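PDB 2OO3: protein involved in catabolism of external DNA, which probably methylates the N6 atom of a specific adenine in 23S ribosomal RNA, with S-adenosyl-L-methionine as the methyl donor. Local coordinates for residues Tyr49-Lys54 with Ser94-Tyr99. Numbering follows the deposited sequence.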
loop_
_atom_site.group_PDB
_atom_site.type_symbol
_atom_site.label_atom_id
_atom_site.label_comp_id
_atom_site.label_asym_id
_atom_site.label_seq_id
_atom_site.Cartn_x
_atom_site.Cartn_y
_atom_site.Cartn_z
ATOM N N TYR A 49 -6.818 -13.311 -1.156
ATOM C CA TYR A 49 -7.534 -13.346 -2.446
ATOM C C TYR A 49 -7.271 -14.656 -3.139
ATOM O O TYR A 49 -6.106 -15.025 -3.378
ATOM C CB TYR A 49 -7.121 -12.136 -3.329
ATOM C CG TYR A 49 -7.487 -10.862 -2.603
ATOM C CD1 TYR A 49 -8.764 -10.299 -2.749
ATOM C CD2 TYR A 49 -6.610 -10.273 -1.702
ATOM C CE1 TYR A 49 -9.142 -9.175 -2.053
ATOM C CE2 TYR A 49 -6.980 -9.137 -0.987
ATOM C CZ TYR A 49 -8.261 -8.600 -1.173
ATOM O OH TYR A 49 -8.660 -7.496 -0.464
ATOM N N ASP A 50 -8.360 -15.382 -3.410
ATOM C CA ASP A 50 -8.328 -16.630 -4.130
ATOM C C ASP A 50 -8.315 -16.277 -5.598
ATOM O O ASP A 50 -9.282 -15.714 -6.113
ATOM C CB ASP A 50 -9.581 -17.429 -3.785
ATOM C CG ASP A 50 -9.651 -18.801 -4.493
ATOM O OD1 ASP A 50 -8.824 -19.123 -5.375
ATOM O OD2 ASP A 50 -10.584 -19.563 -4.144
ATOM N N LEU A 51 -7.203 -16.581 -6.260
ATOM C CA LEU A 51 -7.017 -16.286 -7.663
ATOM C C LEU A 51 -7.713 -17.307 -8.586
ATOM O O LEU A 51 -7.767 -17.115 -9.800
ATOM C CB LEU A 51 -5.522 -16.261 -7.978
ATOM C CG LEU A 51 -4.670 -15.226 -7.237
ATOM C CD1 LEU A 51 -3.258 -15.398 -7.741
ATOM C CD2 LEU A 51 -5.172 -13.747 -7.424
ATOM N N LYS A 52 -8.244 -18.375 -8.004
ATOM C CA LYS A 52 -8.879 -19.444 -8.773
ATOM C C LYS A 52 -10.386 -19.528 -8.627
ATOM O O LYS A 52 -11.005 -20.459 -9.158
ATOM C CB LYS A 52 -8.243 -20.781 -8.420
ATOM C CG LYS A 52 -6.885 -20.928 -9.074
ATOM C CD LYS A 52 -5.883 -21.629 -8.181
ATOM C CE LYS A 52 -5.857 -23.133 -8.384
ATOM N NZ LYS A 52 -4.554 -23.737 -7.904
ATOM N N ASP A 53 -11.005 -18.577 -7.930
ATOM C CA ASP A 53 -12.460 -18.646 -7.808
ATOM C C ASP A 53 -13.129 -18.180 -9.114
ATOM O O ASP A 53 -12.445 -17.776 -10.048
ATOM C CB ASP A 53 -12.970 -17.908 -6.564
ATOM C CG ASP A 53 -12.784 -16.409 -6.643
ATOM O OD1 ASP A 53 -12.346 -15.899 -7.703
ATOM O OD2 ASP A 53 -13.092 -15.737 -5.631
ATOM N N LYS A 54 -14.452 -18.267 -9.193
ATOM C CA LYS A 54 -15.148 -17.866 -10.417
ATOM C C LYS A 54 -15.678 -16.428 -10.372
ATOM O O LYS A 54 -14.931 -15.474 -10.630
ATOM C CB LYS A 54 -16.250 -18.874 -10.767
ATOM C CG LYS A 54 -15.683 -20.165 -11.349
ATOM C CD LYS A 54 -16.704 -21.292 -11.376
ATOM C CE LYS A 54 -16.020 -22.638 -11.673
ATOM N NZ LYS A 54 -17.004 -23.730 -11.981
ATOM N N SER A 94 4.424 -23.807 -5.799
ATOM C CA SER A 94 5.025 -22.760 -6.644
ATOM C C SER A 94 4.028 -22.185 -7.628
ATOM O O SER A 94 4.332 -21.227 -8.328
ATOM C CB SER A 94 6.230 -23.303 -7.403
ATOM O OG SER A 94 5.819 -24.394 -8.206
ATOM N N THR A 95 2.839 -22.784 -7.686
ATOM C CA THR A 95 1.750 -22.251 -8.501
ATOM C C THR A 95 0.936 -21.234 -7.693
ATOM O O THR A 95 0.522 -21.499 -6.560
ATOM C CB THR A 95 0.804 -23.369 -9.052
ATOM O OG1 THR A 95 1.549 -24.585 -9.248
ATOM C CG2 THR A 95 0.223 -22.927 -10.378
ATOM N N LEU A 96 0.720 -20.067 -8.284
ATOM C CA LEU A 96 0.029 -18.995 -7.606
ATOM C C LEU A 96 -1.469 -19.278 -7.514
ATOM O O LEU A 96 -2.182 -19.267 -8.528
ATOM C CB LEU A 96 0.289 -17.709 -8.375
ATOM C CG LEU A 96 0.624 -16.416 -7.666
ATOM C CD1 LEU A 96 1.734 -16.591 -6.615
ATOM C CD2 LEU A 96 1.024 -15.384 -8.728
ATOM N N SER A 97 -1.945 -19.549 -6.305
ATOM C CA SER A 97 -3.347 -19.841 -6.082
ATOM C C SER A 97 -3.996 -18.718 -5.300
ATOM O O SER A 97 -5.171 -18.440 -5.514
ATOM C CB SER A 97 -3.533 -21.138 -5.275
ATOM O OG SER A 97 -3.112 -22.268 -6.035
ATOM N N TYR A 98 -3.209 -18.119 -4.392
ATOM C CA TYR A 98 -3.647 -17.042 -3.502
ATOM C C TYR A 98 -2.732 -15.841 -3.612
ATOM O O TYR A 98 -1.498 -15.982 -3.739
ATOM C CB TYR A 98 -3.706 -17.523 -2.038
ATOM C CG TYR A 98 -5.097 -18.008 -1.667
ATOM C CD1 TYR A 98 -5.955 -17.213 -0.908
ATOM C CD2 TYR A 98 -5.579 -19.241 -2.147
ATOM C CE1 TYR A 98 -7.277 -17.671 -0.589
ATOM C CE2 TYR A 98 -6.886 -19.695 -1.844
ATOM C CZ TYR A 98 -7.709 -18.907 -1.075
ATOM O OH TYR A 98 -8.996 -19.352 -0.791
ATOM N N TYR A 99 -3.327 -14.661 -3.557
ATOM C CA TYR A 99 -2.551 -13.439 -3.365
ATOM C C TYR A 99 -2.926 -12.786 -2.011
ATOM O O TYR A 99 -4.117 -12.641 -1.718
ATOM C CB TYR A 99 -2.799 -12.459 -4.547
ATOM C CG TYR A 99 -1.913 -11.227 -4.483
ATOM C CD1 TYR A 99 -0.578 -11.302 -4.846
ATOM C CD2 TYR A 99 -2.404 -10.011 -4.011
ATOM C CE1 TYR A 99 0.241 -10.186 -4.784
ATOM C CE2 TYR A 99 -1.583 -8.889 -3.908
ATOM C CZ TYR A 99 -0.261 -8.996 -4.321
ATOM O OH TYR A 99 0.578 -7.936 -4.201
#
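Tyr-49 and Tyr-99 form an antiparallel hydrogen-bonded pair, with Tyr-49 N to Tyr-99 O and Tyr-99 N to Tyr-49 O both 2.8 Å, and after the non-hydrogen-bonded pair Asp-50 and Tyr-98, one more backbone bond, Leu-51 N to Ser-97 O, forms just beyond the strands. Asp-50 and Tyr-98 meet on one face of this ribbon. The Tyr-98 ring leans over the partner strand, and Asp-50 CA sits above its centre, 3.8 Å from the centroid and 11° off the ring normal, which defines a CH-pi contact. The Asp-50 carboxylate, CG anti to the backbone N (chi1 -179°), lies above the phenol end of the same ring with the two planes 16° apart. Its OD1 accepts from Lys-52 N at 2.8 Å, met from above the carboxylate plane; this Asx turn bends the chain just after the strand. Strands 48-50 and 98-100 make a two-stranded sheet separate from the eight-stranded, Rossmann-like methyltransferase sheet, and the chain between them includes helices 66-71 and 81-90. On the other face, the Tyr-49 ring meets Tyr-99 O edge-on and in plane, CD2 lying 3.4 Å from it. Tyr-99 OH hydrogen-bonds to His-20 and Tyr-83; because His-20 is a predicted S-adenosyl-L-methionine ligand, Tyr-99 probably lies beside the cofactor site. Leu-51 splits its methyls between two apolar neighbours: CD2 meets Tyr-99 CB at 3.9 Å, while CD1 reaches Leu-96 CG, whose side chain also packs on both helices. Beyond the strands, the Lys-52 chain bends at chi2 and chi3, its CD passes close to Ser-97 CA, and NZ donates to Ser-97 OG at 2.8 Å.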